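Local atomic coordinates of intradiol ring-cleavage Dioxygenase (Tetranychus urticae, PDB entry 5VG2), a protein that binds ferric iron and probably cleaves catechol-type aromatic rings between their two hydroxyl-bearing carbons, inserting both atoms of molecular oxygen. Residues I31-I36 / D89-L94. Residues are numbered along the deposited sequence; the frame is centred on the assembly and turned at random.
Sequences IVEDRI and DPRRFL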
loop_
_atom_site.group_PDB
_atom_site.type_symbol
_atom_site.label_atom_id
_atom_site.label_comp_id
_atom_site.label_asym_id
_atom_site.label_seq_id
_atom_site.Cartn_x
_atom_site.Cartn_y
_atom_site.Cartn_z
ATOM N N ILE A 31 -6.571 -3.018 9.955
ATOM C CA ILE A 31 -5.255 -3.677 10.011
ATOM C C ILE A 31 -4.277 -3.029 10.998
ATOM O O ILE A 31 -3.120 -3.373 11.026
ATOM C CB ILE A 31 -4.600 -3.716 8.616
ATOM C CG1 ILE A 31 -4.328 -2.319 8.102
ATOM C CG2 ILE A 31 -5.523 -4.449 7.617
ATOM C CD1 ILE A 31 -3.494 -2.336 6.835
ATOM N N VAL A 32 -4.771 -2.123 11.835
ATOM C CA VAL A 32 -3.929 -1.271 12.654
ATOM C C VAL A 32 -3.265 -1.997 13.791
ATOM O O VAL A 32 -2.153 -1.710 14.103
ATOM C CB VAL A 32 -4.807 -0.105 13.187
ATOM C CG1 VAL A 32 -4.140 0.738 14.287
ATOM C CG2 VAL A 32 -5.264 0.754 12.005
ATOM N N GLU A 33 -3.969 -2.907 14.433
ATOM C CA GLU A 33 -3.491 -3.602 15.642
ATOM C C GLU A 33 -3.037 -2.627 16.761
ATOM O O GLU A 33 -3.775 -1.751 17.184
ATOM C CB GLU A 33 -2.473 -4.727 15.274
ATOM C CG GLU A 33 -3.061 -5.832 14.388
ATOM C CD GLU A 33 -2.173 -7.101 14.254
ATOM O OE1 GLU A 33 -1.220 -7.324 15.072
ATOM O OE2 GLU A 33 -2.449 -7.895 13.316
ATOM N N ASP A 34 -1.830 -2.809 17.270
ATOM C CA ASP A 34 -1.283 -1.995 18.374
ATOM C C ASP A 34 -0.496 -0.837 17.858
ATOM O O ASP A 34 0.098 -0.172 18.614
ATOM C CB ASP A 34 -0.359 -2.825 19.267
ATOM C CG ASP A 34 0.795 -3.456 18.484
ATOM O OD1 ASP A 34 0.661 -3.649 17.248
ATOM O OD2 ASP A 34 1.846 -3.841 19.064
ATOM N N ARG A 35 -0.509 -0.581 16.572
ATOM C CA ARG A 35 0.294 0.495 15.995
ATOM C C ARG A 35 -0.307 1.887 16.238
ATOM O O ARG A 35 -1.518 2.036 16.457
ATOM C CB ARG A 35 0.409 0.236 14.494
ATOM C CG ARG A 35 1.492 -0.745 14.083
ATOM C CD ARG A 35 2.028 -1.594 15.228
ATOM N NE ARG A 35 3.439 -1.415 15.369
ATOM C CZ ARG A 35 4.185 -1.894 16.365
ATOM N NH1 ARG A 35 5.460 -1.705 16.322
ATOM N NH2 ARG A 35 3.685 -2.615 17.353
ATOM N N ILE A 36 0.574 2.889 16.173
ATOM C CA ILE A 36 0.290 4.274 16.515
ATOM C C ILE A 36 0.430 5.099 15.247
ATOM O O ILE A 36 1.381 4.919 14.517
ATOM C CB ILE A 36 1.312 4.809 17.501
ATOM C CG1 ILE A 36 1.351 3.957 18.769
ATOM C CG2 ILE A 36 1.016 6.248 17.886
ATOM C CD1 ILE A 36 0.038 3.840 19.515
ATOM N N ASP A 89 9.511 -12.954 12.848
ATOM C CA ASP A 89 8.586 -12.845 13.983
ATOM C C ASP A 89 7.175 -13.110 13.485
ATOM O O ASP A 89 6.917 -12.912 12.314
ATOM C CB ASP A 89 8.707 -11.470 14.657
ATOM C CG ASP A 89 8.204 -10.301 13.762
ATOM O OD1 ASP A 89 6.966 -10.096 13.659
ATOM O OD2 ASP A 89 9.035 -9.573 13.160
ATOM N N PRO A 90 6.261 -13.523 14.373
ATOM C CA PRO A 90 4.864 -13.754 13.960
ATOM C C PRO A 90 3.934 -12.508 13.934
ATOM O O PRO A 90 2.762 -12.650 13.646
ATOM C CB PRO A 90 4.367 -14.732 15.021
ATOM C CG PRO A 90 5.126 -14.344 16.254
ATOM C CD PRO A 90 6.442 -13.772 15.804
ATOM N N ARG A 91 4.414 -11.310 14.198
ATOM C CA ARG A 91 3.478 -10.168 14.133
ATOM C C ARG A 91 2.973 -9.940 12.702
ATOM O O ARG A 91 3.680 -10.236 11.738
ATOM C CB ARG A 91 4.085 -8.881 14.704
ATOM C CG ARG A 91 4.409 -8.960 16.169
ATOM C CD ARG A 91 3.217 -9.136 17.125
ATOM N NE ARG A 91 2.074 -8.307 16.790
ATOM C CZ ARG A 91 1.843 -7.051 17.208
ATOM N NH1 ARG A 91 0.748 -6.412 16.794
ATOM N NH2 ARG A 91 2.666 -6.431 18.040
ATOM N N ARG A 92 1.756 -9.431 12.573
ATOM C CA ARG A 92 1.185 -9.149 11.254
ATOM C C ARG A 92 0.415 -7.822 11.162
ATOM O O ARG A 92 -0.513 -7.652 10.343
ATOM C CB ARG A 92 0.273 -10.279 10.849
ATOM C CG ARG A 92 0.984 -11.625 10.716
ATOM C CD ARG A 92 1.949 -11.634 9.548
ATOM N NE ARG A 92 2.533 -12.939 9.379
ATOM C CZ ARG A 92 3.662 -13.391 9.922
ATOM N NH1 ARG A 92 4.417 -12.648 10.722
ATOM N NH2 ARG A 92 4.057 -14.633 9.615
ATOM N N PHE A 93 0.798 -6.886 11.997
ATOM C CA PHE A 93 0.188 -5.595 11.941
ATOM C C PHE A 93 0.426 -4.957 10.598
ATOM O O PHE A 93 1.452 -5.212 9.889
ATOM C CB PHE A 93 0.670 -4.655 13.063
ATOM C CG PHE A 93 2.156 -4.460 13.116
ATOM C CD1 PHE A 93 2.788 -3.614 12.222
ATOM C CD2 PHE A 93 2.923 -5.126 14.071
ATOM C CE1 PHE A 93 4.160 -3.443 12.263
ATOM C CE2 PHE A 93 4.283 -4.950 14.134
ATOM C CZ PHE A 93 4.909 -4.100 13.235
ATOM N N LEU A 94 -0.567 -4.145 10.247
ATOM C CA LEU A 94 -0.591 -3.362 9.033
ATOM C C LEU A 94 -0.466 -4.219 7.793
ATOM O O LEU A 94 0.116 -3.842 6.812
ATOM C CB LEU A 94 0.456 -2.241 9.082
ATOM C CG LEU A 94 0.246 -1.223 10.181
ATOM C CD1 LEU A 94 1.494 -0.373 10.427
ATOM C CD2 LEU A 94 -0.954 -0.314 9.875
HETATM O O HOH W 1 0.121 -9.386 14.826
#
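Arg91 meets two carboxylates at once, those of Glu33 and Asp34. Arg91 NH1 gives one nearly straight bond to Glu33 OE1, 2.8 Å away and in the guanidinium plane, and another to Asp34 OD1. Arg91 NH2 reaches Asp34 OD2 at 2.9 Å, making an end-on, two-nitrogen grip on Asp34, although both bonds arrive from above that carboxylate's plane. Two successive kinks in the Arg91 side chain (chi2 -65°, chi3 -43°) turn its guanidinium toward the acids. A water adds a further link, donating to Glu33 OE1 and accepting from Arg91 NE and the backbone N of Arg92. Replacing Arg91 with a methionine would probably leave Asp34 and Glu33 without the cation they share, and the Val32–Arg35 turn less firmly held.

That type II' turn also presents Arg35, whose guanidinium lies flat on the Phe93 ring, planes 7° apart, with Arg35 CZ 4.0 Å from the ring centroid in a cation-pi stack. Arg35 CD rests over the same ring face as a CH-pi contact. The NH2 atoms of Arg35 and Arg91 come within 4.0 Å of each other, but Asp34 OD2 lies close to both and probably offsets their charges; its bond from Arg35 NH2 is weak.

Further along, the backbone N of Leu94 donates to Ile31 O at 2.8 Å. Ile31 CD1 packs on the Leu94 backbone, while Leu94 CD1 touches Arg35 CG at 3.7 Å.

The side chain of Phe93 lies about 6 Å from that of Tyr71, an iron ligand. Within the intradiol dioxygenase domain, this salt-bridge network and arginine-phenylalanine stack tie the loop leading into strand 39-48 to the one preceding strand 95-99, and strand 105-111 backs the contact through Thr110 and Leu111.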